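Local coordinates for protein 3-dehydroshikimate dehydratase (PDB 3DX5) that catalyses the manganese-dependent dehydration of 3-dehydroshikimate to 3,4-dihydroxybenzoate, the catechol building block of the siderophore petrobactin in Bacillus anthracis, at residues Ile83-Cys86 against Glu87-Ile91; Val234-Asp237 against Glu238-Gln241; Leu156-Leu159 against Gly160-Asp163; Ile8-His12 against Gln13-Phe17; Asp206-His209 against Val210-Pro213. All coordinates share one frame; numbering follows the deposited sequence. Where two conformers were deposited one is given.

Overall arrangement
The five contacts show how one TIM barrel uses short-range packing differently according to place. Contacts 1 and 3 are mid-helix and helix-end turns of outer helices in beta-alpha-beta units, both carrying glutamates on an exposed flank; contact 1 packs on helix 115-134 and loops, contact 3 also on strand 167-172. Contact 2, across the chain's centre from contact 1, is a helix start with a polar cap and an aromatic and aliphatic inner side. Contacts 4 and 5 are loops after strands 2-6 and 194-202; both touch the bound 3,4-dihydroxybenzoic acid. There short turns and 3-10 bonds replace regular helix bonds. Contact 4, the most buried, meets the second subunit at several residues, contact 1 only through Lys85.

Contact 1: residues Ile83-Cys86 against Glu87-Ile91; sequences IEKC and EQLAI
Four successive i to i+4 backbone bonds join Ile83-Cys86 to Glu87-Ile91, and the straightest runs from Leu89 N to Lys85 O (2.9 Å, N-H...O 170°). Its neighbours, such as Glu87 N to Ile83 O at 3.0 Å, bend more. Aliphatic carbon then lies over these carbonyls: Leu89 CG is 3.5 Å from Lys85 O, and Glu87 CG 3.4 Å from Ile83 O. The turn belongs to helix 79-96, which links strands 64-68 and 100-103 in a beta-alpha-beta crossover of the barrel. Among side chains, Ile83 and Glu87 meet on the outer flank. With CG set beside its own backbone N (chi1 -65°) and the chain extended beyond, Glu87 runs back along the helix until OE2 lies 3.6 Å from Ile83 CG2. On the inward flank Lys85 CG comes to 4.2 Å from Leu89 CD1, while its NZ reaches past to a salt bridge with Asp69 and to the carbonyl of substrate-binding Tyr70. Cys86 packs against Ile128 and Leu131 of helix 115-134.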
loop_
_atom_site.group_PDB
_atom_site.type_symbol
_atom_site.label_atom_id
_atom_site.label_comp_id
_atom_site.label_asym_id
_atom_site.label_seq_id
_atom_site.Cartn_x
_atom_site.Cartn_y
_atom_site.Cartn_z
ATOM N N ILE A 83 -15.064 -9.257 14.917
ATOM C CA ILE A 83 -15.809 -10.514 14.741
ATOM C C ILE A 83 -16.463 -10.643 13.348
ATOM O O ILE A 83 -16.380 -11.711 12.743
ATOM C CB ILE A 83 -16.846 -10.768 15.889
ATOM C CG1 ILE A 83 -16.130 -10.939 17.239
ATOM C CG2 ILE A 83 -17.762 -12.013 15.603
ATOM C CD1 ILE A 83 -15.176 -12.179 17.320
ATOM N N GLU A 84 -17.080 -9.568 12.851
ATOM C CA GLU A 84 -17.686 -9.569 11.509
ATOM C C GLU A 84 -16.633 -9.804 10.402
ATOM O O GLU A 84 -16.890 -10.512 9.420
ATOM C CB GLU A 84 -18.447 -8.265 11.257
ATOM C CG GLU A 84 -19.746 -8.111 12.036
ATOM C CD GLU A 84 -20.464 -6.794 11.719
ATOM O OE1 GLU A 84 -20.625 -5.953 12.631
ATOM O OE2 GLU A 84 -20.855 -6.589 10.551
ATOM N N LYS A 85 -15.457 -9.201 10.572
ATOM C CA LYS A 85 -14.309 -9.429 9.691
ATOM C C LYS A 85 -13.843 -10.896 9.749
ATOM O O LYS A 85 -13.569 -11.492 8.721
ATOM C CB LYS A 85 -13.167 -8.469 10.041
ATOM C CG LYS A 85 -11.944 -8.596 9.165
ATOM C CD LYS A 85 -11.053 -7.344 9.201
ATOM C CE LYS A 85 -9.855 -7.595 8.318
ATOM N NZ LYS A 85 -8.695 -6.659 8.535
ATOM N N CYS A 86 -13.793 -11.491 10.940
ATOM C CA CYS A 86 -13.465 -12.909 11.044
ATOM C C CYS A 86 -14.452 -13.780 10.271
ATOM O O CYS A 86 -14.045 -14.729 9.602
ATOM C CB CYS A 86 -13.431 -13.351 12.500
ATOM S SG CYS A 86 -12.059 -12.653 13.430
ATOM N N GLU A 87 -15.736 -13.454 10.355
ATOM C CA GLU A 87 -16.731 -14.198 9.638
ATOM C C GLU A 87 -16.553 -14.064 8.131
ATOM O O GLU A 87 -16.786 -15.024 7.408
ATOM C CB GLU A 87 -18.148 -13.787 10.068
ATOM C CG GLU A 87 -18.446 -14.134 11.545
ATOM C CD GLU A 87 -19.697 -13.432 12.102
ATOM O OE1 GLU A 87 -20.366 -12.686 11.354
ATOM O OE2 GLU A 87 -20.021 -13.623 13.293
ATOM N N GLN A 88 -16.152 -12.883 7.653
ATOM C CA GLN A 88 -15.900 -12.715 6.220
ATOM C C GLN A 88 -14.607 -13.473 5.779
ATOM O O GLN A 88 -14.577 -14.114 4.732
ATOM C CB GLN A 88 -15.875 -11.223 5.831
ATOM C CG GLN A 88 -15.497 -10.928 4.342
ATOM C CD GLN A 88 -16.439 -11.585 3.317
ATOM O OE1 GLN A 88 -17.523 -12.117 3.664
ATOM N NE2 GLN A 88 -16.032 -11.550 2.049
ATOM N N LEU A 89 -13.559 -13.409 6.589
ATOM C CA LEU A 89 -12.348 -14.169 6.338
ATOM C C LEU A 89 -12.582 -15.684 6.251
ATOM O O LEU A 89 -11.957 -16.346 5.421
ATOM C CB LEU A 89 -11.252 -13.843 7.363
ATOM C CG LEU A 89 -10.548 -12.486 7.231
ATOM C CD1 LEU A 89 -9.804 -12.157 8.506
ATOM C CD2 LEU A 89 -9.585 -12.506 6.055
ATOM N N ALA A 90 -13.506 -16.216 7.053
ATOM C CA ALA A 90 -13.851 -17.626 6.999
ATOM C C ALA A 90 -14.533 -17.945 5.667
ATOM O O ALA A 90 -14.299 -19.004 5.074
ATOM C CB ALA A 90 -14.754 -18.004 8.201
ATOM N N ILE A 91 -15.366 -17.031 5.177
ATOM C CA ILE A 91 -15.944 -17.175 3.838
ATOM C C ILE A 91 -14.844 -17.229 2.733
ATOM O O ILE A 91 -14.830 -18.142 1.848
ATOM C CB ILE A 91 -16.973 -16.042 3.554
ATOM C CG1 ILE A 91 -18.258 -16.338 4.323
ATOM C CG2 ILE A 91 -17.227 -15.917 2.051
ATOM C CD1 ILE A 91 -19.326 -15.244 4.272
#

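Contact 2: residues Val234-Asp237 against Glu238-Gln241; sequences VNYD and EIIQ
Asn235 is the N-cap of helix 236-243: the first i to i+4 bond, from Ile239 N to Asn235 O, is weak (3.3 Å), and the next, from Ile240 N to Tyr236 O, is stronger (2.8 Å, 169°). The Asn235 side chain does the capping: OD1 accepts from Glu238 N at 3.2 Å, the donor standing well above the amide's carbonyl plane rather than on a lone pair. Glu238 then folds over the same amide, its carboxylate stacked almost parallel to it (planes 8° apart), with CG 3.6 Å from Asn235 CG. On the inner side Ile239 puts CD1 over one face of the Tyr236 ring, a CH-pi contact 4.0 Å from the centroid, and the same methyl touches Val234 CG1 at 3.5 Å. A chi1 of -68° places CG1 of Ile239 anti to the carbonyl carbon, from where CD1 can touch both. Beyond, Tyr236 OH is bonded to Lys200 O, Asp237 forms a salt bridge with Arg273, and Ile239 also touches Phe173 of helix 173-178. The chemistry thus divides by side: a polar cap gives the N-H of Glu238 in the first turn a side-chain acceptor, while a tyrosine and branched aliphatics tie the helix start to strand 194-202 near the metal site.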
loop_
_atom_site.group_PDB
_atom_site.type_symbol
_atom_site.label_atom_id
_atom_site.label_comp_id
_atom_site.label_asym_id
_atom_site.label_seq_id
_atom_site.Cartn_x
_atom_site.Cartn_y
_atom_site.Cartn_z
ATOM N N VAL A 234 21.180 -12.908 8.530
ATOM C CA VAL A 234 20.569 -14.136 9.028
ATOM C C VAL A 234 21.039 -15.333 8.192
ATOM O O VAL A 234 21.125 -15.242 6.951
ATOM C CB VAL A 234 19.036 -14.068 9.006
ATOM C CG1 VAL A 234 18.413 -15.366 9.603
ATOM C CG2 VAL A 234 18.559 -12.846 9.771
ATOM N N ASN A 235 21.360 -16.432 8.873
ATOM C CA ASN A 235 21.919 -17.631 8.244
ATOM C C ASN A 235 20.788 -18.574 7.825
ATOM O O ASN A 235 20.303 -19.396 8.628
ATOM C CB ASN A 235 22.926 -18.335 9.195
ATOM C CG ASN A 235 23.760 -19.406 8.499
ATOM O OD1 ASN A 235 23.324 -20.057 7.575
ATOM N ND2 ASN A 235 24.965 -19.578 8.960
ATOM N N TYR A 236 20.370 -18.437 6.566
ATOM C CA TYR A 236 19.321 -19.268 5.990
ATOM C C TYR A 236 19.769 -20.710 5.686
ATOM O O TYR A 236 18.924 -21.604 5.622
ATOM C CB TYR A 236 18.599 -18.539 4.809
ATOM C CG TYR A 236 17.530 -17.652 5.374
ATOM C CD1 TYR A 236 17.791 -16.319 5.698
ATOM C CD2 TYR A 236 16.268 -18.173 5.700
ATOM C CE1 TYR A 236 16.803 -15.517 6.291
ATOM C CE2 TYR A 236 15.292 -17.382 6.322
ATOM C CZ TYR A 236 15.549 -16.053 6.573
ATOM O OH TYR A 236 14.580 -15.311 7.209
ATOM N N ASP A 237 21.080 -20.945 5.520
ATOM C CA ASP A 237 21.590 -22.326 5.367
ATOM C C ASP A 237 21.238 -23.169 6.579
ATOM O O ASP A 237 20.709 -24.263 6.442
ATOM C CB ASP A 237 23.121 -22.372 5.130
ATOM C CG ASP A 237 23.487 -22.013 3.705
ATOM O OD1 ASP A 237 22.948 -22.643 2.764
ATOM O OD2 ASP A 237 24.287 -21.071 3.509
ATOM N N GLU A 238 21.506 -22.637 7.758
ATOM C CA GLU A 238 21.165 -23.314 9.005
ATOM C C GLU A 238 19.652 -23.456 9.226
ATOM O O GLU A 238 19.185 -24.501 9.659
ATOM C CB GLU A 238 21.774 -22.568 10.186
ATOM C CG GLU A 238 23.298 -22.576 10.184
ATOM C CD GLU A 238 23.891 -21.986 11.477
ATOM O OE1 GLU A 238 23.213 -21.155 12.145
ATOM O OE2 GLU A 238 25.040 -22.362 11.815
ATOM N N ILE A 239 18.903 -22.394 8.956
ATOM C CA ILE A 239 17.441 -22.439 9.055
ATOM C C ILE A 239 16.843 -23.495 8.127
ATOM O O ILE A 239 16.095 -24.356 8.573
ATOM C CB ILE A 239 16.829 -21.070 8.743
ATOM C CG1 ILE A 239 17.217 -20.094 9.867
ATOM C CG2 ILE A 239 15.292 -21.207 8.488
ATOM C CD1 ILE A 239 17.050 -18.597 9.493
ATOM N N ILE A 240 17.171 -23.444 6.842
ATOM C CA ILE A 240 16.551 -24.375 5.901
ATOM C C ILE A 240 16.914 -25.829 6.221
ATOM O O ILE A 240 16.076 -26.730 6.043
ATOM C CB ILE A 240 16.851 -23.974 4.424
ATOM C CG1 ILE A 240 16.165 -22.624 4.154
ATOM C CG2 ILE A 240 16.436 -25.083 3.432
ATOM C CD1 ILE A 240 16.615 -21.900 2.847
ATOM N N GLN A 241 18.141 -26.065 6.701
ATOM C CA GLN A 241 18.553 -27.438 7.110
ATOM C C GLN A 241 17.652 -27.999 8.190
ATOM O O GLN A 241 17.339 -29.180 8.157
ATOM C CB GLN A 241 19.974 -27.471 7.636
ATOM C CG GLN A 241 21.024 -27.444 6.588
ATOM C CD GLN A 241 22.414 -27.531 7.196
ATOM O OE1 GLN A 241 22.824 -28.594 7.673
ATOM N NE2 GLN A 241 23.141 -26.410 7.199
#

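Contact 3: residues Leu156-Leu159 against Gly160-Asp163; sequences LELL and GEVD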
loop_
_atom_site.group_PDB
_atom_site.type_symbol
_atom_site.label_atom_id
_atom_site.label_comp_id
_atom_site.label_asym_id
_atom_site.label_seq_id
_atom_site.Cartn_x
_atom_site.Cartn_y
_atom_site.Cartn_z
ATOM N N LEU A 156 6.147 -17.750 23.751
ATOM C CA LEU A 156 5.864 -19.006 24.433
ATOM C C LEU A 156 4.852 -18.801 25.564
ATOM O O LEU A 156 3.920 -19.583 25.726
ATOM C CB LEU A 156 7.148 -19.613 24.996
ATOM C CG LEU A 156 8.082 -20.159 23.910
ATOM C CD1 LEU A 156 9.470 -20.433 24.491
ATOM C CD2 LEU A 156 7.464 -21.407 23.289
ATOM N N GLU A 157 5.052 -17.743 26.340
ATOM C CA GLU A 157 4.135 -17.395 27.400
ATOM C C GLU A 157 2.693 -17.158 26.867
ATOM O O GLU A 157 1.736 -17.684 27.407
ATOM C CB GLU A 157 4.672 -16.148 28.071
ATOM C CG GLU A 157 3.868 -15.697 29.200
ATOM C CD GLU A 157 4.388 -16.298 30.477
ATOM O OE1 GLU A 157 5.033 -15.543 31.259
ATOM O OE2 GLU A 157 4.187 -17.529 30.678
ATOM N N LEU A 158 2.564 -16.355 25.809
ATOM C CA LEU A 158 1.261 -16.076 25.183
ATOM C C LEU A 158 0.519 -17.361 24.790
ATOM O O LEU A 158 -0.687 -17.490 25.016
ATOM C CB LEU A 158 1.449 -15.208 23.937
ATOM C CG LEU A 158 0.158 -14.553 23.433
ATOM C CD1 LEU A 158 -0.465 -13.610 24.493
ATOM C CD2 LEU A 158 0.477 -13.761 22.181
ATOM N N LEU A 159 1.252 -18.296 24.182
ATOM C CA LEU A 159 0.674 -19.567 23.722
ATOM C C LEU A 159 0.136 -20.373 24.907
ATOM O O LEU A 159 -0.955 -20.979 24.838
ATOM C CB LEU A 159 1.714 -20.383 22.955
ATOM C CG LEU A 159 2.115 -19.802 21.590
ATOM C CD1 LEU A 159 3.416 -20.468 21.121
ATOM C CD2 LEU A 159 0.979 -19.962 20.514
ATOM N N GLY A 160 0.885 -20.345 26.002
ATOM C CA GLY A 160 0.444 -21.002 27.234
ATOM C C GLY A 160 -0.704 -20.246 27.883
ATOM O O GLY A 160 -1.566 -20.861 28.480
ATOM N N GLU A 161 -0.760 -18.919 27.747
ATOM C CA GLU A 161 -1.849 -18.160 28.392
ATOM C C GLU A 161 -3.186 -18.344 27.657
ATOM O O GLU A 161 -4.261 -18.448 28.287
ATOM C CB GLU A 161 -1.487 -16.669 28.491
ATOM C CG GLU A 161 -0.312 -16.344 29.450
ATOM C CD GLU A 161 0.332 -14.947 29.214
ATOM O OE1 GLU A 161 0.418 -14.445 28.073
ATOM O OE2 GLU A 161 0.785 -14.330 30.201
ATOM N N VAL A 162 -3.150 -18.348 26.325
ATOM C CA VAL A 162 -4.379 -18.547 25.542
ATOM C C VAL A 162 -4.848 -20.010 25.675
ATOM O O VAL A 162 -6.048 -20.280 25.911
ATOM C CB VAL A 162 -4.196 -18.174 24.046
ATOM C CG1 VAL A 162 -5.425 -18.588 23.219
ATOM C CG2 VAL A 162 -3.928 -16.653 23.869
ATOM N N ASP A 163 -3.901 -20.938 25.512
ATOM C CA ASP A 163 -4.135 -22.354 25.731
ATOM C C ASP A 163 -5.335 -22.836 24.904
ATOM O O ASP A 163 -6.292 -23.386 25.441
ATOM C CB ASP A 163 -4.324 -22.610 27.244
ATOM C CG ASP A 163 -4.241 -24.077 27.601
ATOM O OD1 ASP A 163 -3.762 -24.881 26.770
ATOM O OD2 ASP A 163 -4.672 -24.437 28.712
HETATM O O HOH W 1 2.968 -12.882 30.694
#
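Glu157 O accepts the shortest direct bond between the two segments, from Glu161 N at 2.8 Å, and the aliphatic part of the Glu161 side chain closes over the same oxygen, CG standing 3.2 Å from Glu157 O. A chi1 of -67° starts the extended Glu161 chain back toward Glu157. Glu161 OE2 lies 3.5 Å from Glu157 CG, so one carboxylate meets the methylene of the other residue, with the two carboxylate planes 23° apart. Their acid ends stay separated, Glu157 OE1 to Glu161 OE2 being 4.5 Å, and a water bridges them: it donates to Glu161 OE2 at 2.7 Å and, weakly, to Glu157 OE1. Such a shared donor, together with the salt bridge from Arg118 to Glu161 OE1, would be expected to ease the repulsion of the like charges. These residues form the last turns of helix 152-162, the helical arm of a beta-alpha-beta unit between strands 138-142 and 167-172 of the barrel. Val162 N continues the helical pattern to Leu158 O, and Asp163 N still bonds to Leu159 O at 3.0 Å although Asp163 itself has left the helix with positive phi. Facing inward, Leu159 packs on Leu167 and Ile169 of strand 167-172, and Leu158 on Val122 of helix 115-134. Leu158 CD1 also flanks the Glu161 carboxylate, 3.8 Å from Glu161 OE1.

Contact 4: residues Ile8-His12 against Gln13-Phe17; sequences ISFRH and QLISF. With DHB (3,4-dihydroxybenzoic acid), chain D.
A single water ties this loop together across the turn of Phe10-Gln13: it donates to Ser9 O (2.9 Å) and to Gln13 OE1 (3.1 Å) and accepts from His12 N. The type I turn itself is closed by Gln13 N to Phe10 O at 3.2 Å. Gln13 holds CG between its backbone N and carbonyl carbon (chi1 66°), which swings the amide back to the edge of the Phe10 ring, NE2 3.5 Å from Phe10 CD1 and the planes 64° apart. Ile15 CG2 adds apolar contact with Phe10 CB at 3.9 Å. All this lies in the loop after strand 2-6, at the C-terminal end of a barrel strand, the end where TIM barrels carry their active site. Ile8 CD1 approaches the ligand's carboxylate oxygen O1 at 3.5 Å, while Ile8 O is gripped from opposite faces by Arg11 N and NH1. Arg11 also bonds Val216 O and Phe255 O; His12 O bonds Thr37 of the second subunit.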
loop_
_atom_site.group_PDB
_atom_site.type_symbol
_atom_site.label_atom_id
_atom_site.label_comp_id
_atom_site.label_asym_id
_atom_site.label_seq_id
_atom_site.Cartn_x
_atom_site.Cartn_y
_atom_site.Cartn_z
ATOM N N ILE A 8 1.416 -9.821 -1.118
ATOM C CA ILE A 8 1.866 -8.535 -0.567
ATOM C C ILE A 8 3.161 -7.998 -1.254
ATOM O O ILE A 8 3.369 -6.801 -1.305
ATOM C CB ILE A 8 2.049 -8.590 0.980
ATOM C CG1 ILE A 8 2.061 -7.171 1.596
ATOM C CG2 ILE A 8 3.267 -9.474 1.398
ATOM C CD1 ILE A 8 1.973 -7.166 3.211
ATOM N N SER A 9 3.996 -8.887 -1.815
ATOM C CA SER A 9 5.205 -8.454 -2.539
ATOM C C SER A 9 4.858 -7.592 -3.743
ATOM O O SER A 9 5.718 -6.872 -4.272
ATOM C CB SER A 9 6.064 -9.686 -2.986
ATOM O OG SER A 9 6.489 -10.405 -1.829
ATOM N N PHE A 10 3.602 -7.691 -4.197
ATOM C CA PHE A 10 3.150 -6.987 -5.422
ATOM C C PHE A 10 2.235 -5.798 -5.104
ATOM O O PHE A 10 1.548 -5.301 -5.998
ATOM C CB PHE A 10 2.421 -7.996 -6.333
ATOM C CG PHE A 10 3.314 -9.092 -6.808
ATOM C CD1 PHE A 10 4.055 -8.929 -7.991
ATOM C CD2 PHE A 10 3.478 -10.258 -6.050
ATOM C CE1 PHE A 10 4.944 -9.923 -8.427
ATOM C CE2 PHE A 10 4.376 -11.256 -6.461
ATOM C CZ PHE A 10 5.108 -11.089 -7.650
ATOM N N ARG A 11 2.231 -5.348 -3.838
ATOM C CA ARG A 11 1.272 -4.305 -3.357
ATOM C C ARG A 11 1.460 -2.947 -4.059
ATOM O O ARG A 11 0.564 -2.104 -4.020
ATOM C CB ARG A 11 1.412 -4.142 -1.828
ATOM C CG ARG A 11 2.781 -3.453 -1.388
ATOM C CD ARG A 11 3.183 -3.789 0.100
ATOM N NE ARG A 11 4.511 -3.199 0.378
ATOM C CZ ARG A 11 5.656 -3.672 -0.142
ATOM N NH1 ARG A 11 5.662 -4.800 -0.862
ATOM N NH2 ARG A 11 6.802 -3.045 0.086
ATOM N N HIS A 12 2.641 -2.728 -4.657
ATOM C CA HIS A 12 2.951 -1.484 -5.362
ATOM C C HIS A 12 3.081 -1.590 -6.885
ATOM O O HIS A 12 3.731 -0.757 -7.542
ATOM C CB HIS A 12 4.184 -0.808 -4.742
ATOM C CG HIS A 12 3.957 -0.380 -3.324
ATOM N ND1 HIS A 12 4.856 -0.646 -2.320
ATOM C CD2 HIS A 12 2.904 0.245 -2.736
ATOM C CE1 HIS A 12 4.397 -0.162 -1.180
ATOM N NE2 HIS A 12 3.206 0.372 -1.402
ATOM N N GLN A 13 2.406 -2.573 -7.463
ATOM C CA GLN A 13 2.380 -2.661 -8.906
ATOM C C GLN A 13 1.013 -3.159 -9.389
ATOM O O GLN A 13 0.276 -3.808 -8.643
ATOM C CB GLN A 13 3.546 -3.548 -9.412
ATOM C CG GLN A 13 3.451 -5.003 -9.031
ATOM C CD GLN A 13 4.838 -5.709 -9.077
ATOM O OE1 GLN A 13 5.637 -5.628 -8.128
ATOM N NE2 GLN A 13 5.092 -6.426 -10.152
ATOM N N LEU A 14 0.669 -2.821 -10.632
ATOM C CA LEU A 14 -0.572 -3.264 -11.237
ATOM C C LEU A 14 -0.303 -4.644 -11.809
ATOM O O LEU A 14 0.475 -4.765 -12.736
ATOM C CB LEU A 14 -0.967 -2.298 -12.376
ATOM C CG LEU A 14 -1.356 -0.920 -11.855
ATOM C CD1 LEU A 14 -1.588 0.057 -13.008
ATOM C CD2 LEU A 14 -2.600 -1.026 -10.946
ATOM N N ILE A 15 -0.935 -5.672 -11.266
ATOM C CA ILE A 15 -0.792 -7.008 -11.804
ATOM C C ILE A 15 -2.067 -7.812 -11.447
ATOM O O ILE A 15 -2.615 -7.659 -10.359
ATOM C CB ILE A 15 0.488 -7.727 -11.237
ATOM C CG1 ILE A 15 0.723 -9.080 -11.950
ATOM C CG2 ILE A 15 0.414 -7.925 -9.712
ATOM C CD1 ILE A 15 2.084 -9.796 -11.548
ATOM N N SER A 16 -2.486 -8.706 -12.332
ATOM C CA SER A 16 -3.693 -9.515 -12.088
ATOM C C SER A 16 -3.379 -10.760 -11.301
ATOM O O SER A 16 -2.245 -11.226 -11.271
ATOM C CB SER A 16 -4.338 -9.917 -13.424
ATOM O OG SER A 16 -3.504 -10.854 -14.067
ATOM N N PHE A 17 -4.397 -11.317 -10.647
ATOM C CA PHE A 17 -4.236 -12.598 -9.958
ATOM C C PHE A 17 -3.766 -13.697 -10.946
ATOM O O PHE A 17 -2.914 -14.539 -10.590
ATOM C CB PHE A 17 -5.555 -12.996 -9.285
ATOM C CG PHE A 17 -5.481 -14.298 -8.519
ATOM C CD1 PHE A 17 -4.644 -14.435 -7.406
ATOM C CD2 PHE A 17 -6.269 -15.377 -8.895
ATOM C CE1 PHE A 17 -4.585 -15.640 -6.694
ATOM C CE2 PHE A 17 -6.212 -16.591 -8.169
ATOM C CZ PHE A 17 -5.389 -16.714 -7.077
HETATM C C1 DHB D . 4.093 -7.214 7.347
HETATM C C2 DHB D . 4.827 -8.364 7.624
HETATM C C3 DHB D . 6.164 -8.272 8.022
HETATM O O3 DHB D . 6.949 -9.357 8.316
HETATM C C4 DHB D . 6.759 -6.941 8.167
HETATM O O4 DHB D . 8.051 -6.893 8.561
HETATM C C5 DHB D . 6.007 -5.797 7.916
HETATM C C6 DHB D . 4.672 -5.951 7.501
HETATM C C DHB D . 2.649 -7.354 6.897
HETATM O O1 DHB D . 1.911 -6.389 6.671
HETATM O O2 DHB D . 2.139 -8.569 6.708
HETATM O O HOH W 2 5.072 -4.273 -5.386
#

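Contact 5: residues Asp206-His209 against Val210-Pro213; sequences DYLH and VFEP. With DHB (3,4-dihydroxybenzoic acid), chain D.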
loop_
_atom_site.group_PDB
_atom_site.type_symbol
_atom_site.label_atom_id
_atom_site.label_comp_id
_atom_site.label_asym_id
_atom_site.label_seq_id
_atom_site.Cartn_x
_atom_site.Cartn_y
_atom_site.Cartn_z
ATOM N N ASP A 206 21.658 -2.442 11.182
ATOM C CA ASP A 206 21.477 -1.000 10.970
ATOM C C ASP A 206 20.214 -0.667 10.152
ATOM O O ASP A 206 19.685 0.404 10.280
ATOM C CB ASP A 206 22.686 -0.422 10.234
ATOM C CG ASP A 206 23.979 -0.471 11.067
ATOM O OD1 ASP A 206 24.004 -0.993 12.214
ATOM O OD2 ASP A 206 24.993 0.032 10.551
ATOM N N TYR A 207 19.753 -1.594 9.320
ATOM C CA TYR A 207 18.661 -1.339 8.414
ATOM C C TYR A 207 17.346 -1.983 8.837
ATOM O O TYR A 207 16.387 -1.978 8.049
ATOM C CB TYR A 207 19.035 -1.766 6.981
ATOM C CG TYR A 207 20.222 -0.996 6.455
ATOM C CD1 TYR A 207 20.126 0.375 6.206
ATOM C CD2 TYR A 207 21.453 -1.623 6.249
ATOM C CE1 TYR A 207 21.244 1.117 5.758
ATOM C CE2 TYR A 207 22.572 -0.891 5.796
ATOM C CZ TYR A 207 22.448 0.476 5.559
ATOM O OH TYR A 207 23.525 1.198 5.095
ATOM N N LEU A 208 17.285 -2.539 10.053
ATOM C CA LEU A 208 16.059 -3.249 10.476
ATOM C C LEU A 208 14.778 -2.424 10.458
ATOM O O LEU A 208 13.711 -2.985 10.280
ATOM C CB LEU A 208 16.230 -3.933 11.847
ATOM C CG LEU A 208 17.031 -5.237 11.798
ATOM C CD1 LEU A 208 17.510 -5.578 13.215
ATOM C CD2 LEU A 208 16.237 -6.389 11.213
ATOM N N HIS A 209 14.894 -1.105 10.634
ATOM C CA HIS A 209 13.749 -0.208 10.658
ATOM C C HIS A 209 13.036 -0.171 9.279
ATOM O O HIS A 209 11.909 0.291 9.202
ATOM C CB HIS A 209 14.211 1.217 11.039
ATOM C CG HIS A 209 15.333 1.713 10.173
ATOM N ND1 HIS A 209 15.120 2.411 9.003
ATOM C CD2 HIS A 209 16.676 1.532 10.257
ATOM C CE1 HIS A 209 16.282 2.677 8.423
ATOM N NE2 HIS A 209 17.241 2.151 9.162
ATOM N N VAL A 210 13.662 -0.652 8.197
ATOM C CA VAL A 210 12.966 -0.642 6.882
ATOM C C VAL A 210 11.777 -1.604 6.883
ATOM O O VAL A 210 10.862 -1.456 6.072
ATOM C CB VAL A 210 13.885 -0.919 5.653
ATOM C CG1 VAL A 210 14.973 0.153 5.540
ATOM C CG2 VAL A 210 14.459 -2.401 5.687
ATOM N N PHE A 211 11.769 -2.551 7.829
ATOM C CA PHE A 211 10.613 -3.420 7.998
ATOM C C PHE A 211 9.479 -2.879 8.850
ATOM O O PHE A 211 8.476 -3.563 9.037
ATOM C CB PHE A 211 11.017 -4.800 8.496
ATOM C CG PHE A 211 11.924 -5.513 7.551
ATOM C CD1 PHE A 211 11.569 -5.672 6.195
ATOM C CD2 PHE A 211 13.145 -5.991 7.985
ATOM C CE1 PHE A 211 12.425 -6.337 5.304
ATOM C CE2 PHE A 211 14.001 -6.667 7.097
ATOM C CZ PHE A 211 13.643 -6.835 5.764
ATOM N N GLU A 212 9.598 -1.673 9.362
ATOM C CA GLU A 212 8.467 -1.119 10.070
ATOM C C GLU A 212 7.278 -1.031 9.091
ATOM O O GLU A 212 7.450 -0.588 7.953
ATOM C CB GLU A 212 8.806 0.264 10.639
ATOM C CG GLU A 212 9.800 0.166 11.814
ATOM C CD GLU A 212 10.287 1.537 12.284
ATOM O OE1 GLU A 212 9.680 2.543 11.850
ATOM O OE2 GLU A 212 11.265 1.610 13.076
ATOM N N PRO A 213 6.076 -1.456 9.544
ATOM C CA PRO A 213 4.904 -1.563 8.665
ATOM C C PRO A 213 4.635 -0.279 7.889
ATOM O O PRO A 213 4.407 -0.336 6.687
ATOM C CB PRO A 213 3.764 -1.943 9.638
ATOM C CG PRO A 213 4.499 -2.850 10.651
ATOM C CD PRO A 213 5.830 -2.081 10.881
HETATM C C1 DHB D . 4.093 -7.214 7.347
HETATM C C2 DHB D . 4.827 -8.364 7.624
HETATM C C3 DHB D . 6.164 -8.272 8.022
HETATM O O3 DHB D . 6.949 -9.357 8.316
HETATM C C4 DHB D . 6.759 -6.941 8.167
HETATM O O4 DHB D . 8.051 -6.893 8.561
HETATM C C5 DHB D . 6.007 -5.797 7.916
HETATM C C6 DHB D . 4.672 -5.951 7.501
HETATM C C DHB D . 2.649 -7.354 6.897
HETATM O O1 DHB D . 1.911 -6.389 6.671
HETATM O O2 DHB D . 2.139 -8.569 6.708
HETATM O O HOH W 3 11.297 2.944 8.796
#
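Phe211 O takes a weak hydrogen bond from the ligand hydroxyl O4 (3.4 Å), and Phe211 CB is 3.6 Å from the same O4. Three tight i to i+3 bonds hold this residue in place along a 3-10 segment: Val210 N to Tyr207 O, Phe211 N to Leu208 O at 3.2 Å, and Glu212 N to His209 O at 3.0 Å. Val210 CG2 covers the centre of one face of the Phe211 ring, and Leu208 CD2 approaches Phe211 CD2 at 4.5 Å. At the outer end, the extended Glu212 side chain passes His209 O, its CG 3.4 Å from that oxygen, which a water also reaches. Further out, Lys200 makes a cation-pi contact with the Phe211 ring, His175 touches it, and Ile202 of strand 194-202 packs on it. The 3-10 backbone thus sets a carbonyl facing the ligand hydroxyl, while the ring packs against Val210, Leu208 and Lys200; with so weak a bond, the carbonyl probably guides the catechol more than it grips it.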